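Long-range contact in RNA-dependent RNA polymerase (Toscana virus, PDB 6QW0), which probably carries, in its N-terminal domain, the manganese-dependent endonuclease that snatches capped primers from host mRNA for viral transcription: residues S26-T31 and I189-R194. Numbering follows the deposited sequence.
Sequences SSIYDT and IVFRFR. With SO4 (sulfate ion), chain E.
Sulfate atom O4 is gripped by two groups of the loop that follows strand 22-25: Ser26 OG donates to it over 2.7 Å, and Ile28 N reaches it over 2.9 Å, nearly straight at 168°. Ser26 keeps its hydroxyl between its backbone N and carbonyl carbon (chi1 51°), which puts OG on the sulfate side. Tyr29 N holds O1 on a more bent path. From helix 183-203, Arg194 NH2 donates to O2 over 2.9 Å at 166°, in the plane of the guanidinium, while its NH1 adds a weak bond to the same oxygen. The anion, probably from the crystallisation liquor, thus bridges two segments that share no direct hydrogen bond, and the positive guanidinium probably helps to balance its charge. Arg194 is also held outside the two segments: NE donates to Phe172 O, and the guanidinium makes a cation-pi contact with Phe172.

Apart from the sulfate, the contact is largely apolar, and Ile28 carries it. Its CD1 sits 3.8 Å from Val190 CG1 and 4.0 Å from Phe191 CB; the same methyl lies over one face of the Arg194 guanidinium, offset toward its rim. Ile28 CG2 meets the edge of the Phe191 ring near its plane. CG of Phe191 stands anti to its backbone N, and the ring beyond it comes nearer to the loop, where Thr31 CG2 meets CE2 obliquely at 4.0 Å. Val190 also packs against Ser26 CB and touches Val170 of strand 163-171.

The arrangement joins the loop to a helix packed on the central mixed sheet of a PD-(D/E)XK-type nuclease fold, with backbone amides, a hydroxyl and an arginine making an anion-binding site, occupied here by a sulfate, between loop and helix.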
loop_
_atom_site.group_PDB
_atom_site.type_symbol
_atom_site.label_atom_id
_atom_site.label_comp_id
_atom_site.label_asym_id
_atom_site.label_seq_id
_atom_site.Cartn_x
_atom_site.Cartn_y
_atom_site.Cartn_z
ATOM N N SER A 26 12.318 11.250 2.108
ATOM C CA SER A 26 11.327 12.270 2.415
ATOM C C SER A 26 11.987 13.647 2.494
ATOM O O SER A 26 13.204 13.782 2.667
ATOM C CB SER A 26 10.592 11.958 3.722
ATOM O OG SER A 26 11.483 11.694 4.790
ATOM N N SER A 27 11.160 14.672 2.348
ATOM C CA SER A 27 11.596 16.065 2.394
ATOM C C SER A 27 10.530 16.878 3.113
ATOM O O SER A 27 10.071 17.920 2.643
ATOM C CB SER A 27 11.869 16.595 0.988
ATOM O OG SER A 27 10.685 16.580 0.201
ATOM N N ILE A 28 10.112 16.375 4.271
ATOM C CA ILE A 28 9.020 17.002 5.004
ATOM C C ILE A 28 9.529 18.242 5.717
ATOM O O ILE A 28 8.843 19.272 5.777
ATOM C CB ILE A 28 8.393 15.994 5.984
ATOM C CG1 ILE A 28 7.685 14.870 5.226
ATOM C CG2 ILE A 28 7.422 16.687 6.918
ATOM C CD1 ILE A 28 7.368 13.664 6.116
ATOM N N TYR A 29 10.742 18.161 6.260
ATOM C CA TYR A 29 11.424 19.293 6.891
ATOM C C TYR A 29 10.634 19.701 8.130
ATOM O O TYR A 29 10.268 18.837 8.940
ATOM C CB TYR A 29 11.726 20.390 5.868
ATOM C CG TYR A 29 12.654 19.909 4.778
ATOM C CD1 TYR A 29 12.612 20.437 3.495
ATOM C CD2 TYR A 29 13.574 18.908 5.044
ATOM C CE1 TYR A 29 13.480 19.978 2.504
ATOM C CE2 TYR A 29 14.435 18.443 4.071
ATOM C CZ TYR A 29 14.389 18.982 2.799
ATOM O OH TYR A 29 15.250 18.516 1.821
ATOM N N ASP A 30 10.344 20.974 8.329
ATOM C CA ASP A 30 9.707 21.429 9.555
ATOM C C ASP A 30 8.270 21.815 9.213
ATOM O O ASP A 30 7.928 22.992 9.090
ATOM C CB ASP A 30 10.511 22.581 10.129
ATOM C CG ASP A 30 10.072 22.963 11.511
ATOM O OD1 ASP A 30 9.072 22.387 11.994
ATOM O OD2 ASP A 30 10.731 23.823 12.121
ATOM N N THR A 31 7.416 20.793 9.054
ATOM C CA THR A 31 6.004 20.805 8.678
ATOM C C THR A 31 5.122 20.572 9.899
ATOM O O THR A 31 5.431 19.704 10.723
ATOM C CB THR A 31 5.711 19.722 7.633
ATOM O OG1 THR A 31 6.557 19.911 6.490
ATOM C CG2 THR A 31 4.260 19.765 7.175
ATOM N N ILE A 189 3.045 9.615 2.213
ATOM C CA ILE A 189 3.188 8.306 2.837
ATOM C C ILE A 189 4.005 8.405 4.124
ATOM O O ILE A 189 3.601 7.898 5.177
ATOM C CB ILE A 189 3.810 7.313 1.838
ATOM C CG1 ILE A 189 2.812 7.040 0.698
ATOM C CG2 ILE A 189 4.216 6.020 2.535
ATOM C CD1 ILE A 189 3.478 6.629 -0.620
ATOM N N VAL A 190 5.173 9.048 4.053
ATOM C CA VAL A 190 6.029 9.160 5.232
ATOM C C VAL A 190 5.347 9.983 6.324
ATOM O O VAL A 190 5.359 9.600 7.499
ATOM C CB VAL A 190 7.397 9.750 4.846
ATOM C CG1 VAL A 190 8.256 9.972 6.098
ATOM C CG2 VAL A 190 8.128 8.830 3.875
ATOM N N PHE A 191 4.726 11.099 5.955
ATOM C CA PHE A 191 4.029 11.925 6.945
ATOM C C PHE A 191 2.950 11.128 7.682
ATOM O O PHE A 191 2.830 11.199 8.912
ATOM C CB PHE A 191 3.430 13.147 6.251
ATOM C CG PHE A 191 2.871 14.175 7.195
ATOM C CD1 PHE A 191 1.553 14.092 7.623
ATOM C CD2 PHE A 191 3.653 15.227 7.644
ATOM C CE1 PHE A 191 1.019 15.035 8.483
ATOM C CE2 PHE A 191 3.124 16.179 8.511
ATOM C CZ PHE A 191 1.812 16.087 8.927
ATOM N N ARG A 192 2.137 10.369 6.942
ATOM C CA ARG A 192 1.095 9.565 7.572
ATOM C C ARG A 192 1.685 8.455 8.438
ATOM O O ARG A 192 1.120 8.121 9.489
ATOM C CB ARG A 192 0.170 8.969 6.495
ATOM C CG ARG A 192 -0.661 10.016 5.746
ATOM C CD ARG A 192 -1.617 9.359 4.703
ATOM N NE ARG A 192 -2.586 8.464 5.330
ATOM C CZ ARG A 192 -3.886 8.720 5.461
ATOM N NH1 ARG A 192 -4.402 9.855 4.994
ATOM N NH2 ARG A 192 -4.671 7.845 6.069
ATOM N N PHE A 193 2.808 7.858 8.002
ATOM C CA PHE A 193 3.462 6.813 8.788
ATOM C C PHE A 193 3.966 7.373 10.112
ATOM O O PHE A 193 3.774 6.755 11.165
ATOM C CB PHE A 193 4.615 6.186 7.987
ATOM C CG PHE A 193 5.349 5.079 8.700
ATOM C CD1 PHE A 193 4.670 3.979 9.214
ATOM C CD2 PHE A 193 6.736 5.114 8.813
ATOM C CE1 PHE A 193 5.352 2.950 9.848
ATOM C CE2 PHE A 193 7.426 4.079 9.441
ATOM C CZ PHE A 193 6.740 3.002 9.956
ATOM N N ARG A 194 4.591 8.549 10.074
ATOM C CA ARG A 194 5.116 9.143 11.300
ATOM C C ARG A 194 3.994 9.426 12.286
ATOM O O ARG A 194 4.125 9.160 13.489
ATOM C CB ARG A 194 5.876 10.423 10.975
ATOM C CG ARG A 194 7.162 10.188 10.192
ATOM C CD ARG A 194 7.817 11.509 9.870
ATOM N NE ARG A 194 9.130 11.339 9.264
ATOM C CZ ARG A 194 9.950 12.346 8.984
ATOM N NH1 ARG A 194 9.588 13.598 9.257
ATOM N NH2 ARG A 194 11.128 12.103 8.428
HETATM S S SO4 E . 12.710 14.843 6.335
HETATM O O1 SO4 E . 12.665 16.278 6.094
HETATM O O2 SO4 E . 12.565 14.572 7.762
HETATM O O3 SO4 E . 13.988 14.314 5.855
HETATM O O4 SO4 E . 11.613 14.226 5.606
#